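PDB 4IQN: putative cytoplasmic protein from Salmonella enterica subsp. enterica serovar Typhimurium, which is of unknown function and belongs to a family of uncharacterised proteins. Local coordinates for residues I136-T141 / G147-A152; I126-V131 / V167-N172; N157-A162 / A205-E210; P114-D119 / A152-N157. One frame throughout, in Å; residues are numbered along the deposited sequence.

Contact 1: residues I136-T141 / G147-A152; sequences IFIYIT and GEYPIA
F137 and A152 form a hydrogen-bonded antiparallel pair, with A152 N donating to F137 O (2.8 Å) and F137 N returning a bond to A152 O. Two residues on, Y139 N gives a nearly straight bond to P150 O at 2.9 Å, with an angle of 173° at the hydrogen. Apolar contacts fill in between. At the non-hydrogen-bonded pair I138–I151, the CD1 of I151 rests against I138 CG1, while its CG2 meets I136 CG2 at 3.7 Å. Y149 CB is packed against I138 CG2 at 3.6 Å. On the face of A152, its methyl CB lies near Y139 CD1. The one CH-pi contact is made by I140, whose CD1 sits over a face of the Y149 ring, 4.1 Å from its centroid; E50 O holds the hydroxyl of that tyrosine. The whole is a beta hairpin, strands 135-140 and 151-155, at the middle of a four-stranded antiparallel sheet.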
loop_
_atom_site.group_PDB
_atom_site.type_symbol
_atom_site.label_atom_id
_atom_site.label_comp_id
_atom_site.label_asym_id
_atom_site.label_seq_id
_atom_site.Cartn_x
_atom_site.Cartn_y
_atom_site.Cartn_z
ATOM N N ILE A 136 -0.474 5.254 2.227
ATOM C CA ILE A 136 -0.801 4.543 1.028
ATOM C C ILE A 136 -0.614 3.054 1.363
ATOM O O ILE A 136 0.377 2.705 2.037
ATOM C CB ILE A 136 0.203 4.860 -0.108
ATOM C CG1 ILE A 136 0.368 6.365 -0.390
ATOM C CG2 ILE A 136 -0.107 4.102 -1.376
ATOM C CD1 ILE A 136 -0.890 7.012 -0.846
ATOM N N PHE A 137 -1.543 2.204 0.899
ATOM C CA PHE A 137 -1.468 0.759 1.188
ATOM C C PHE A 137 -1.832 -0.008 -0.066
ATOM O O PHE A 137 -2.659 0.413 -0.872
ATOM C CB PHE A 137 -2.458 0.321 2.266
ATOM C CG PHE A 137 -2.482 1.164 3.491
ATOM C CD1 PHE A 137 -1.681 0.876 4.585
ATOM C CD2 PHE A 137 -3.339 2.248 3.583
ATOM C CE1 PHE A 137 -1.699 1.656 5.719
ATOM C CE2 PHE A 137 -3.382 3.006 4.711
ATOM C CZ PHE A 137 -2.561 2.736 5.785
ATOM N N ILE A 138 -1.213 -1.160 -0.239
ATOM C CA ILE A 138 -1.697 -2.121 -1.149
ATOM C C ILE A 138 -2.748 -2.915 -0.379
ATOM O O ILE A 138 -2.481 -3.400 0.746
ATOM C CB ILE A 138 -0.574 -3.037 -1.693
ATOM C CG1 ILE A 138 0.618 -2.230 -2.224
ATOM C CG2 ILE A 138 -1.111 -3.887 -2.806
ATOM C CD1 ILE A 138 1.742 -3.135 -2.708
ATOM N N TYR A 139 -3.921 -3.033 -0.981
ATOM C CA TYR A 139 -5.104 -3.623 -0.334
ATOM C C TYR A 139 -5.204 -5.055 -0.790
ATOM O O TYR A 139 -5.573 -5.314 -1.935
ATOM C CB TYR A 139 -6.365 -2.830 -0.757
ATOM C CG TYR A 139 -7.509 -2.890 0.208
ATOM C CD1 TYR A 139 -7.391 -2.371 1.498
ATOM C CD2 TYR A 139 -8.737 -3.444 -0.159
ATOM C CE1 TYR A 139 -8.465 -2.426 2.406
ATOM C CE2 TYR A 139 -9.813 -3.492 0.756
ATOM C CZ TYR A 139 -9.669 -2.988 2.032
ATOM O OH TYR A 139 -10.738 -3.036 2.946
ATOM N N ILE A 140 -4.854 -6.004 0.096
ATOM C CA ILE A 140 -4.665 -7.383 -0.332
ATOM C C ILE A 140 -5.996 -8.157 -0.342
ATOM O O ILE A 140 -6.351 -8.814 0.620
ATOM C CB ILE A 140 -3.654 -8.083 0.564
ATOM C CG1 ILE A 140 -2.354 -7.296 0.679
ATOM C CG2 ILE A 140 -3.373 -9.517 0.068
ATOM C CD1 ILE A 140 -1.603 -7.014 -0.624
ATOM N N THR A 141 -6.740 -8.022 -1.432
ATOM C CA THR A 141 -8.009 -8.684 -1.620
ATOM C C THR A 141 -7.808 -9.698 -2.721
ATOM O O THR A 141 -7.379 -10.826 -2.442
ATOM C CB THR A 141 -9.122 -7.686 -1.939
ATOM O OG1 THR A 141 -8.652 -6.806 -2.945
ATOM C CG2 THR A 141 -9.457 -6.874 -0.717
ATOM N N GLY A 147 -2.415 -8.977 -12.468
ATOM C CA GLY A 147 -1.745 -9.434 -11.252
ATOM C C GLY A 147 -1.538 -8.367 -10.192
ATOM O O GLY A 147 -0.586 -8.439 -9.433
ATOM N N GLU A 148 -2.416 -7.361 -10.161
ATOM C CA GLU A 148 -2.312 -6.261 -9.222
ATOM C C GLU A 148 -3.443 -6.256 -8.213
ATOM O O GLU A 148 -4.532 -6.714 -8.504
ATOM C CB GLU A 148 -2.306 -4.912 -9.965
ATOM C CG GLU A 148 -1.100 -4.776 -10.876
ATOM C CD GLU A 148 0.253 -4.740 -10.121
ATOM O OE1 GLU A 148 0.313 -4.189 -8.975
ATOM O OE2 GLU A 148 1.263 -5.253 -10.695
ATOM N N TYR A 149 -3.160 -5.703 -7.040
ATOM C CA TYR A 149 -4.163 -5.407 -6.036
ATOM C C TYR A 149 -4.496 -3.903 -6.071
ATOM O O TYR A 149 -3.710 -3.096 -6.553
ATOM C CB TYR A 149 -3.665 -5.720 -4.649
ATOM C CG TYR A 149 -3.447 -7.178 -4.375
ATOM C CD1 TYR A 149 -4.507 -8.033 -4.232
ATOM C CD2 TYR A 149 -2.144 -7.683 -4.249
ATOM C CE1 TYR A 149 -4.278 -9.386 -3.927
ATOM C CE2 TYR A 149 -1.917 -9.023 -3.995
ATOM C CZ TYR A 149 -3.000 -9.865 -3.839
ATOM O OH TYR A 149 -2.844 -11.191 -3.570
ATOM N N PRO A 150 -5.626 -3.519 -5.482
ATOM C CA PRO A 150 -5.903 -2.064 -5.426
ATOM C C PRO A 150 -4.984 -1.315 -4.466
ATOM O O PRO A 150 -4.319 -1.918 -3.613
ATOM C CB PRO A 150 -7.336 -1.992 -4.901
ATOM C CG PRO A 150 -7.870 -3.368 -4.937
ATOM C CD PRO A 150 -6.705 -4.303 -4.880
ATOM N N ILE A 151 -4.950 0.008 -4.594
ATOM C CA ILE A 151 -4.338 0.881 -3.619
ATOM C C ILE A 151 -5.433 1.499 -2.746
ATOM O O ILE A 151 -6.507 1.858 -3.243
ATOM C CB ILE A 151 -3.568 1.999 -4.339
ATOM C CG1 ILE A 151 -2.378 1.372 -5.094
ATOM C CG2 ILE A 151 -3.110 3.105 -3.384
ATOM C CD1 ILE A 151 -1.272 0.888 -4.171
ATOM N N ALA A 152 -5.152 1.594 -1.450
ATOM C CA ALA A 152 -5.992 2.337 -0.512
ATOM C C ALA A 152 -5.202 3.524 0.007
ATOM O O ALA A 152 -3.957 3.464 0.110
ATOM C CB ALA A 152 -6.420 1.463 0.626
#

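Contact 2: residues I126-V131 / V167-N172; sequences IRIDHV and VEYLYN
Y169 reaches from helix 166-174 to I128 and H130 of segment 126-131, while the V167 and Y171 side chains that flank it in sequence pack on helix 8-18. At Y169 the side chain turns to the other segment, its CG anti to the backbone N (chi1 169°), which sends the phenol out to the imidazole of H130. Its OH and H130 ND1 are hydrogen-bonded at 2.7 Å, close to straight at 166°, and each atom lies at the edge of the other's ring, near its plane. The rings therefore meet rim to rim, their planes inclined by 48°, with neither covering the other. This is a helix packed over the face of an antiparallel sheet that carries I128 and I136, joined to it here through one aromatic side chain. On the same ring, Y169 CE2 packs against I128 CG2 at 4.0 Å. A water extends the link, donating to D129 O at 2.8 Å and hydrogen-bonded also to Y169 OH, so two hydrogen bonds grip the phenol oxygen.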
loop_
_atom_site.group_PDB
_atom_site.type_symbol
_atom_site.label_atom_id
_atom_site.label_comp_id
_atom_site.label_asym_id
_atom_site.label_seq_id
_atom_site.Cartn_x
_atom_site.Cartn_y
_atom_site.Cartn_z
ATOM N N ILE A 126 -0.306 -3.899 2.780
ATOM C CA ILE A 126 1.112 -3.649 2.641
ATOM C C ILE A 126 1.288 -2.156 2.608
ATOM O O ILE A 126 0.698 -1.476 1.734
ATOM C CB ILE A 126 1.702 -4.279 1.356
ATOM C CG1 ILE A 126 1.647 -5.819 1.390
ATOM C CG2 ILE A 126 3.138 -3.840 1.153
ATOM C CD1 ILE A 126 2.158 -6.449 0.097
ATOM N N ARG A 127 2.114 -1.631 3.506
ATOM C CA ARG A 127 2.328 -0.175 3.567
ATOM C C ARG A 127 3.270 0.246 2.468
ATOM O O ARG A 127 4.300 -0.383 2.249
ATOM C CB ARG A 127 2.918 0.222 4.920
ATOM C CG ARG A 127 3.066 1.710 5.217
ATOM C CD ARG A 127 1.742 2.428 5.174
ATOM N NE ARG A 127 1.785 3.608 6.023
ATOM C CZ ARG A 127 2.108 4.838 5.623
ATOM N NH1 ARG A 127 2.397 5.118 4.345
ATOM N NH2 ARG A 127 2.097 5.803 6.518
ATOM N N ILE A 128 2.919 1.320 1.776
ATOM C CA ILE A 128 3.780 1.948 0.751
ATOM C C ILE A 128 4.208 3.316 1.284
ATOM O O ILE A 128 3.387 4.057 1.837
ATOM C CB ILE A 128 3.011 2.132 -0.564
ATOM C CG1 ILE A 128 2.649 0.787 -1.181
ATOM C CG2 ILE A 128 3.773 3.020 -1.587
ATOM C CD1 ILE A 128 3.817 -0.043 -1.691
ATOM N N ASP A 129 5.487 3.651 1.127
ATOM C CA ASP A 129 6.020 4.901 1.619
ATOM C C ASP A 129 5.652 5.983 0.600
ATOM O O ASP A 129 5.819 5.793 -0.581
ATOM C CB ASP A 129 7.509 4.789 1.815
ATOM C CG ASP A 129 7.863 3.674 2.809
ATOM O OD1 ASP A 129 7.598 3.882 4.028
ATOM O OD2 ASP A 129 8.347 2.599 2.371
ATOM N N HIS A 130 5.123 7.090 1.091
ATOM C CA HIS A 130 4.478 8.089 0.252
ATOM C C HIS A 130 5.260 9.391 0.278
ATOM O O HIS A 130 6.146 9.584 1.110
ATOM C CB HIS A 130 3.042 8.300 0.738
ATOM C CG HIS A 130 2.228 9.196 -0.139
ATOM N ND1 HIS A 130 2.233 9.098 -1.510
ATOM C CD2 HIS A 130 1.384 10.212 0.166
ATOM C CE1 HIS A 130 1.420 10.011 -2.018
ATOM N NE2 HIS A 130 0.905 10.707 -1.018
ATOM N N VAL A 131 4.970 10.247 -0.690
ATOM C CA VAL A 131 5.702 11.482 -0.875
ATOM C C VAL A 131 5.049 12.647 -0.140
ATOM O O VAL A 131 5.642 13.726 -0.057
ATOM C CB VAL A 131 5.830 11.807 -2.373
ATOM C CG1 VAL A 131 6.623 10.712 -3.072
ATOM C CG2 VAL A 131 4.449 11.980 -3.035
ATOM N N VAL A 167 0.925 0.232 -9.948
ATOM C CA VAL A 167 1.352 0.692 -11.261
ATOM C C VAL A 167 0.790 2.093 -11.546
ATOM O O VAL A 167 1.547 3.000 -11.873
ATOM C CB VAL A 167 0.964 -0.289 -12.378
ATOM C CG1 VAL A 167 1.347 0.218 -13.763
ATOM C CG2 VAL A 167 1.637 -1.659 -12.147
ATOM N N GLU A 168 -0.500 2.270 -11.387
ATOM C CA GLU A 168 -1.110 3.586 -11.577
ATOM C C GLU A 168 -0.526 4.611 -10.591
ATOM O O GLU A 168 -0.201 5.738 -10.976
ATOM C CB GLU A 168 -2.625 3.505 -11.430
ATOM C CG GLU A 168 -3.312 4.866 -11.562
ATOM C CD GLU A 168 -4.816 4.836 -11.622
ATOM O OE1 GLU A 168 -5.447 3.785 -11.352
ATOM O OE2 GLU A 168 -5.402 5.907 -11.943
ATOM N N TYR A 169 -0.383 4.216 -9.328
ATOM C CA TYR A 169 0.180 5.088 -8.322
ATOM C C TYR A 169 1.561 5.590 -8.757
ATOM O O TYR A 169 1.845 6.799 -8.730
ATOM C CB TYR A 169 0.232 4.380 -6.945
ATOM C CG TYR A 169 1.029 5.118 -5.910
ATOM C CD1 TYR A 169 0.475 6.175 -5.185
ATOM C CD2 TYR A 169 2.366 4.800 -5.665
ATOM C CE1 TYR A 169 1.206 6.877 -4.260
ATOM C CE2 TYR A 169 3.112 5.470 -4.723
ATOM C CZ TYR A 169 2.545 6.522 -4.010
ATOM O OH TYR A 169 3.289 7.230 -3.083
ATOM N N LEU A 170 2.436 4.675 -9.181
ATOM C CA LEU A 170 3.785 5.066 -9.532
ATOM C C LEU A 170 3.872 5.913 -10.810
ATOM O O LEU A 170 4.696 6.844 -10.874
ATOM C CB LEU A 170 4.703 3.841 -9.630
ATOM C CG LEU A 170 5.033 3.252 -8.272
ATOM C CD1 LEU A 170 5.881 2.001 -8.511
ATOM C CD2 LEU A 170 5.783 4.214 -7.358
ATOM N N TYR A 171 3.063 5.605 -11.819
ATOM C CA TYR A 171 3.050 6.440 -13.025
ATOM C C TYR A 171 2.734 7.878 -12.640
ATOM O O TYR A 171 3.323 8.839 -13.189
ATOM C CB TYR A 171 2.040 5.927 -14.060
ATOM C CG TYR A 171 2.621 4.963 -15.073
ATOM C CD1 TYR A 171 3.385 5.416 -16.155
ATOM C CD2 TYR A 171 2.435 3.608 -14.948
ATOM C CE1 TYR A 171 3.924 4.538 -17.069
ATOM C CE2 TYR A 171 2.965 2.719 -15.885
ATOM C CZ TYR A 171 3.717 3.179 -16.938
ATOM O OH TYR A 171 4.260 2.292 -17.874
ATOM N N ASN A 172 1.805 8.032 -11.708
ATOM C CA ASN A 172 1.440 9.374 -11.251
ATOM C C ASN A 172 2.607 10.034 -10.483
ATOM O O ASN A 172 2.945 11.181 -10.748
ATOM C CB ASN A 172 0.136 9.361 -10.479
ATOM C CG ASN A 172 -1.081 9.276 -11.388
ATOM O OD1 ASN A 172 -1.564 8.204 -11.771
ATOM N ND2 ASN A 172 -1.573 10.411 -11.752
HETATM O O HOH W 1 6.106 7.137 -3.023
#

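Contact 3: residues N157-A162 / A205-E210; sequences NEFWLA and ALLDLE
With CG anti to its backbone N (chi1 -178°), F159 extends its ring from strand 158-161 toward E210, whose own chain bends at chi2 (-74°) and so folds its carboxylate over one face of that ring. The two planes are only 18° apart, and E210 CD stands 3.9 Å above the ring, displaced toward the rim. The methylenes follow the same face: E210 CG comes to 3.7 Å from F159 CE1, and CB makes an off-centre CH-pi contact. L207, of helix 190-207, approaches the ring differently, its CD2 lying at the edge near the ring plane. The other methyl of L207, CD1, packs against L161 CG at 3.6 Å, the two leucines crossing at about a right angle. A type I turn from L207 to E210 carries the chain from one touching residue to the other. The carboxylate has polar partners in R41, Y139 and W116; fixed by them, it can lie flat on an apolar ring, and R41 would be expected to offset its charge.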
loop_
_atom_site.group_PDB
_atom_site.type_symbol
_atom_site.label_atom_id
_atom_site.label_comp_id
_atom_site.label_asym_id
_atom_site.label_seq_id
_atom_site.Cartn_x
_atom_site.Cartn_y
_atom_site.Cartn_z
ATOM N N ASN A 157 -8.799 10.841 9.504
ATOM C CA ASN A 157 -9.679 9.749 9.854
ATOM C C ASN A 157 -10.310 8.989 8.716
ATOM O O ASN A 157 -11.114 8.105 8.977
ATOM C CB ASN A 157 -10.839 10.318 10.665
ATOM C CG ASN A 157 -11.632 11.341 9.871
ATOM O OD1 ASN A 157 -11.049 12.315 9.382
ATOM N ND2 ASN A 157 -12.944 11.111 9.694
ATOM N N GLU A 158 -9.965 9.330 7.471
ATOM C CA GLU A 158 -10.643 8.777 6.289
ATOM C C GLU A 158 -9.786 7.672 5.636
ATOM O O GLU A 158 -8.563 7.784 5.567
ATOM C CB GLU A 158 -10.916 9.879 5.244
ATOM C CG GLU A 158 -11.830 11.022 5.691
ATOM C CD GLU A 158 -13.305 10.696 5.567
ATOM O OE1 GLU A 158 -13.665 9.655 4.985
ATOM O OE2 GLU A 158 -14.122 11.492 6.060
ATOM N N PHE A 159 -10.446 6.626 5.161
ATOM C CA PHE A 159 -9.752 5.500 4.500
ATOM C C PHE A 159 -10.568 5.114 3.283
ATOM O O PHE A 159 -11.767 4.919 3.411
ATOM C CB PHE A 159 -9.679 4.317 5.495
ATOM C CG PHE A 159 -8.951 3.103 4.972
ATOM C CD1 PHE A 159 -9.506 2.317 3.988
ATOM C CD2 PHE A 159 -7.726 2.738 5.510
ATOM C CE1 PHE A 159 -8.841 1.199 3.503
ATOM C CE2 PHE A 159 -7.056 1.636 5.032
ATOM C CZ PHE A 159 -7.611 0.863 4.032
ATOM N N TRP A 160 -9.961 5.057 2.101
ATOM C CA TRP A 160 -10.684 4.753 0.867
ATOM C C TRP A 160 -9.849 4.060 -0.205
ATOM O O TRP A 160 -8.644 4.198 -0.235
ATOM C CB TRP A 160 -11.281 6.046 0.252
ATOM C CG TRP A 160 -10.269 7.029 -0.275
ATOM C CD1 TRP A 160 -9.924 7.219 -1.591
ATOM C CD2 TRP A 160 -9.534 8.015 0.470
ATOM N NE1 TRP A 160 -9.008 8.230 -1.696
ATOM C CE2 TRP A 160 -8.739 8.732 -0.460
ATOM C CE3 TRP A 160 -9.425 8.329 1.826
ATOM C CZ2 TRP A 160 -7.859 9.720 -0.080
ATOM C CZ3 TRP A 160 -8.559 9.353 2.209
ATOM C CH2 TRP A 160 -7.801 10.046 1.246
ATOM N N LEU A 161 -10.517 3.331 -1.085
ATOM C CA LEU A 161 -9.866 2.747 -2.266
ATOM C C LEU A 161 -9.632 3.845 -3.290
ATOM O O LEU A 161 -10.530 4.642 -3.602
ATOM C CB LEU A 161 -10.667 1.661 -2.901
ATOM C CG LEU A 161 -10.410 0.212 -2.594
ATOM C CD1 LEU A 161 -10.779 -0.523 -3.868
ATOM C CD2 LEU A 161 -9.039 -0.179 -2.094
ATOM N N ALA A 162 -8.424 3.873 -3.787
ATOM C CA ALA A 162 -7.960 4.951 -4.630
ATOM C C ALA A 162 -7.466 4.413 -6.011
ATOM O O ALA A 162 -8.295 3.912 -6.806
ATOM C CB ALA A 162 -6.950 5.761 -3.855
ATOM N N ALA A 205 -17.774 -4.472 0.519
ATOM C CA ALA A 205 -18.237 -4.959 1.813
ATOM C C ALA A 205 -17.096 -4.932 2.822
ATOM O O ALA A 205 -17.316 -4.749 4.010
ATOM C CB ALA A 205 -18.845 -6.344 1.685
ATOM N N LEU A 206 -15.870 -5.073 2.333
ATOM C CA LEU A 206 -14.712 -4.971 3.169
ATOM C C LEU A 206 -14.360 -3.537 3.508
ATOM O O LEU A 206 -14.016 -3.239 4.638
ATOM C CB LEU A 206 -13.530 -5.695 2.523
ATOM C CG LEU A 206 -13.749 -7.179 2.234
ATOM C CD1 LEU A 206 -12.496 -7.738 1.562
ATOM C CD2 LEU A 206 -14.041 -7.938 3.515
ATOM N N LEU A 207 -14.450 -2.643 2.527
ATOM C CA LEU A 207 -14.162 -1.234 2.773
ATOM C C LEU A 207 -15.116 -0.663 3.799
ATOM O O LEU A 207 -14.755 0.210 4.590
ATOM C CB LEU A 207 -14.231 -0.404 1.479
ATOM C CG LEU A 207 -13.102 -0.798 0.539
ATOM C CD1 LEU A 207 -13.470 -0.547 -0.918
ATOM C CD2 LEU A 207 -11.828 -0.083 0.961
ATOM N N ASP A 208 -16.334 -1.170 3.776
ATOM C CA ASP A 208 -17.344 -0.731 4.708
ATOM C C ASP A 208 -16.938 -1.040 6.154
ATOM O O ASP A 208 -17.408 -0.395 7.072
ATOM C CB ASP A 208 -18.680 -1.379 4.336
ATOM C CG ASP A 208 -19.826 -0.852 5.136
ATOM O OD1 ASP A 208 -20.163 0.346 5.030
ATOM O OD2 ASP A 208 -20.410 -1.653 5.855
ATOM N N LEU A 209 -16.047 -2.018 6.352
ATOM C CA LEU A 209 -15.525 -2.349 7.687
ATOM C C LEU A 209 -14.347 -1.468 8.162
ATOM O O LEU A 209 -13.959 -1.519 9.333
ATOM C CB LEU A 209 -15.092 -3.833 7.721
ATOM C CG LEU A 209 -16.186 -4.828 7.328
ATOM C CD1 LEU A 209 -15.635 -6.237 7.101
ATOM C CD2 LEU A 209 -17.305 -4.829 8.345
ATOM N N GLU A 210 -13.754 -0.685 7.264
ATOM C CA GLU A 210 -12.563 0.126 7.614
ATOM C C GLU A 210 -12.962 1.406 8.342
ATOM O O GLU A 210 -13.313 2.425 7.707
ATOM C CB GLU A 210 -11.778 0.503 6.342
ATOM C CG GLU A 210 -11.315 -0.706 5.511
ATOM C CD GLU A 210 -10.143 -1.479 6.098
ATOM O OE1 GLU A 210 -9.672 -1.152 7.228
ATOM O OE2 GLU A 210 -9.691 -2.426 5.381
#

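Contact 4: residues P114-D119 / A152-N157; sequences PVWSND and ARMERN
M154, a selenomethionine, drives its terminal methyl onto one face of the W116 indole, and this is where the contact is tight. CE lies 3.4 Å from W116 CZ3 and 3.5 Å from CH2, over the six-membered ring. The selenium stands farther back, 5.0 Å from the centroid of that ring and 14° off its normal. Reach comes from the shape of the side chain: CG of M154 is anti to the backbone N (chi1 174°), and the chain stays extended beyond CG, which carries CE across from strand 151-155 while W116 arrives from the opposite direction. A96 of helix 93-99 touches both side chains.

The looser side is at N157, an exposed residue where the strand has already given way to a turn. Its carbonyl O faces the edge of the indole near the ring plane, 4.1 Å from CH2, and its side chain stays farther off. W116 is held from other quarters: NE1 is hydrogen-bonded to OE1 of E210, and the ring packs edge-to-face with Y212. The pairing of W116 with M154 is a Met-aromatic contact led by the methyl, here joining a long loop to a strand of the antiparallel sheet.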
loop_
_atom_site.group_PDB
_atom_site.type_symbol
_atom_site.label_atom_id
_atom_site.label_comp_id
_atom_site.label_asym_id
_atom_site.label_seq_id
_atom_site.Cartn_x
_atom_site.Cartn_y
_atom_site.Cartn_z
ATOM N N PRO A 114 -7.494 -2.145 20.428
ATOM C CA PRO A 114 -7.498 -1.708 19.045
ATOM C C PRO A 114 -8.013 -0.340 18.702
ATOM O O PRO A 114 -9.085 0.042 19.178
ATOM C CB PRO A 114 -8.342 -2.782 18.355
ATOM C CG PRO A 114 -9.346 -3.157 19.385
ATOM C CD PRO A 114 -8.623 -3.067 20.702
ATOM N N VAL A 115 -7.251 0.378 17.876
ATOM C CA VAL A 115 -7.687 1.703 17.429
ATOM C C VAL A 115 -8.619 1.574 16.219
ATOM O O VAL A 115 -9.721 2.132 16.202
ATOM C CB VAL A 115 -6.488 2.603 17.133
ATOM C CG1 VAL A 115 -6.950 3.941 16.546
ATOM C CG2 VAL A 115 -5.728 2.898 18.413
ATOM N N TRP A 116 -8.161 0.860 15.205
ATOM C CA TRP A 116 -8.931 0.566 14.008
ATOM C C TRP A 116 -9.677 -0.727 14.176
ATOM O O TRP A 116 -9.371 -1.506 15.079
ATOM C CB TRP A 116 -7.992 0.452 12.817
ATOM C CG TRP A 116 -8.578 0.776 11.507
ATOM C CD1 TRP A 116 -8.750 -0.058 10.461
ATOM C CD2 TRP A 116 -9.063 2.080 11.064
ATOM N NE1 TRP A 116 -9.287 0.624 9.392
ATOM C CE2 TRP A 116 -9.505 1.927 9.752
ATOM C CE3 TRP A 116 -9.139 3.334 11.667
ATOM C CZ2 TRP A 116 -10.022 3.002 9.000
ATOM C CZ3 TRP A 116 -9.674 4.376 10.955
ATOM C CH2 TRP A 116 -10.105 4.206 9.626
ATOM N N SER A 117 -10.673 -0.946 13.329
ATOM C CA SER A 117 -11.453 -2.177 13.330
ATOM C C SER A 117 -10.543 -3.392 13.249
ATOM O O SER A 117 -9.503 -3.355 12.617
ATOM C CB SER A 117 -12.395 -2.206 12.139
ATOM O OG SER A 117 -13.089 -3.444 12.068
ATOM N N ASN A 118 -10.936 -4.448 13.939
ATOM C CA ASN A 118 -10.233 -5.748 13.842
ATOM C C ASN A 118 -11.176 -6.824 13.330
ATOM O O ASN A 118 -11.010 -8.002 13.627
ATOM C CB ASN A 118 -9.634 -6.156 15.193
ATOM C CG ASN A 118 -10.648 -6.225 16.321
ATOM O OD1 ASN A 118 -11.854 -6.023 16.153
ATOM N ND2 ASN A 118 -10.155 -6.550 17.491
ATOM N N ASP A 119 -12.184 -6.426 12.566
ATOM C CA ASP A 119 -13.133 -7.389 12.038
ATOM C C ASP A 119 -12.368 -8.522 11.323
ATOM O O ASP A 119 -11.424 -8.263 10.578
ATOM C CB ASP A 119 -14.111 -6.732 11.082
ATOM C CG ASP A 119 -15.207 -7.662 10.639
ATOM O OD1 ASP A 119 -15.001 -8.521 9.767
ATOM O OD2 ASP A 119 -16.312 -7.522 11.168
ATOM N N ALA A 152 -5.152 1.594 -1.450
ATOM C CA ALA A 152 -5.992 2.337 -0.512
ATOM C C ALA A 152 -5.202 3.524 0.007
ATOM O O ALA A 152 -3.957 3.464 0.110
ATOM C CB ALA A 152 -6.420 1.463 0.626
ATOM N N ARG A 153 -5.932 4.591 0.344
ATOM C CA ARG A 153 -5.373 5.782 0.933
ATOM C C ARG A 153 -6.023 6.085 2.274
ATOM O O ARG A 153 -7.204 5.772 2.487
ATOM C CB ARG A 153 -5.544 7.006 -0.013
ATOM C CG ARG A 153 -4.634 6.969 -1.201
ATOM C CD ARG A 153 -4.913 8.102 -2.156
ATOM N NE ARG A 153 -3.956 8.176 -3.233
ATOM C CZ ARG A 153 -2.888 8.980 -3.271
ATOM N NH1 ARG A 153 -2.630 9.842 -2.308
ATOM N NH2 ARG A 153 -2.100 8.964 -4.320
HETATM N N MSE A 154 -5.259 6.699 3.172
HETATM C CA MSE A 154 -5.791 7.169 4.447
HETATM C C MSE A 154 -5.280 8.556 4.742
HETATM O O MSE A 154 -4.091 8.838 4.691
HETATM C CB MSE A 154 -5.504 6.171 5.559
HETATM C CG MSE A 154 -5.920 6.682 6.925
HETATM SE SE MSE A 154 -5.593 5.248 8.174
HETATM C CE MSE A 154 -6.960 5.749 9.475
ATOM N N GLU A 155 -6.190 9.442 5.073
ATOM C CA GLU A 155 -5.834 10.801 5.457
ATOM C C GLU A 155 -6.665 11.176 6.643
ATOM O O GLU A 155 -7.878 11.029 6.605
ATOM C CB GLU A 155 -6.124 11.779 4.335
ATOM C CG GLU A 155 -5.513 13.145 4.636
ATOM C CD GLU A 155 -5.979 14.180 3.661
ATOM O OE1 GLU A 155 -7.201 14.520 3.661
ATOM O OE2 GLU A 155 -5.103 14.646 2.904
ATOM N N ARG A 156 -6.013 11.662 7.687
ATOM C CA ARG A 156 -6.634 11.857 8.989
ATOM C C ARG A 156 -7.508 10.642 9.326
ATOM O O ARG A 156 -7.003 9.529 9.424
ATOM C CB ARG A 156 -7.354 13.201 9.047
ATOM C CG ARG A 156 -6.366 14.368 8.948
ATOM C CD ARG A 156 -6.876 15.399 7.982
ATOM N NE ARG A 156 -8.165 15.915 8.408
ATOM C CZ ARG A 156 -8.991 16.627 7.633
ATOM N NH1 ARG A 156 -10.141 17.082 8.133
ATOM N NH2 ARG A 156 -8.681 16.893 6.358
ATOM N N ASN A 157 -8.799 10.841 9.504
ATOM C CA ASN A 157 -9.679 9.749 9.854
ATOM C C ASN A 157 -10.310 8.989 8.716
ATOM O O ASN A 157 -11.114 8.105 8.977
ATOM C CB ASN A 157 -10.839 10.318 10.665
ATOM C CG ASN A 157 -11.632 11.341 9.871
ATOM O OD1 ASN A 157 -11.049 12.315 9.382
ATOM N ND2 ASN A 157 -12.944 11.111 9.694
#

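All four contacts reach the same antiparallel sheet. Contact 1 is its fully buried centre, where backbone hydrogen bonds combine with apolar packing and Y149 and A152 are the most covered. Contacts 2 and 3 involve the two outermost strands, 124-128 and 158-161; both bring in a helical segment and are partly buried, but contact 2 depends on a polar side-chain bond and water, contact 3 on stacking and leucine packing. Contact 4 is buried at its tryptophan and exposed at N157; it shares strand 151-155 with contact 1. E210 ties contacts 1, 3 and 4 together. Contacts 2 and 3 do not touch.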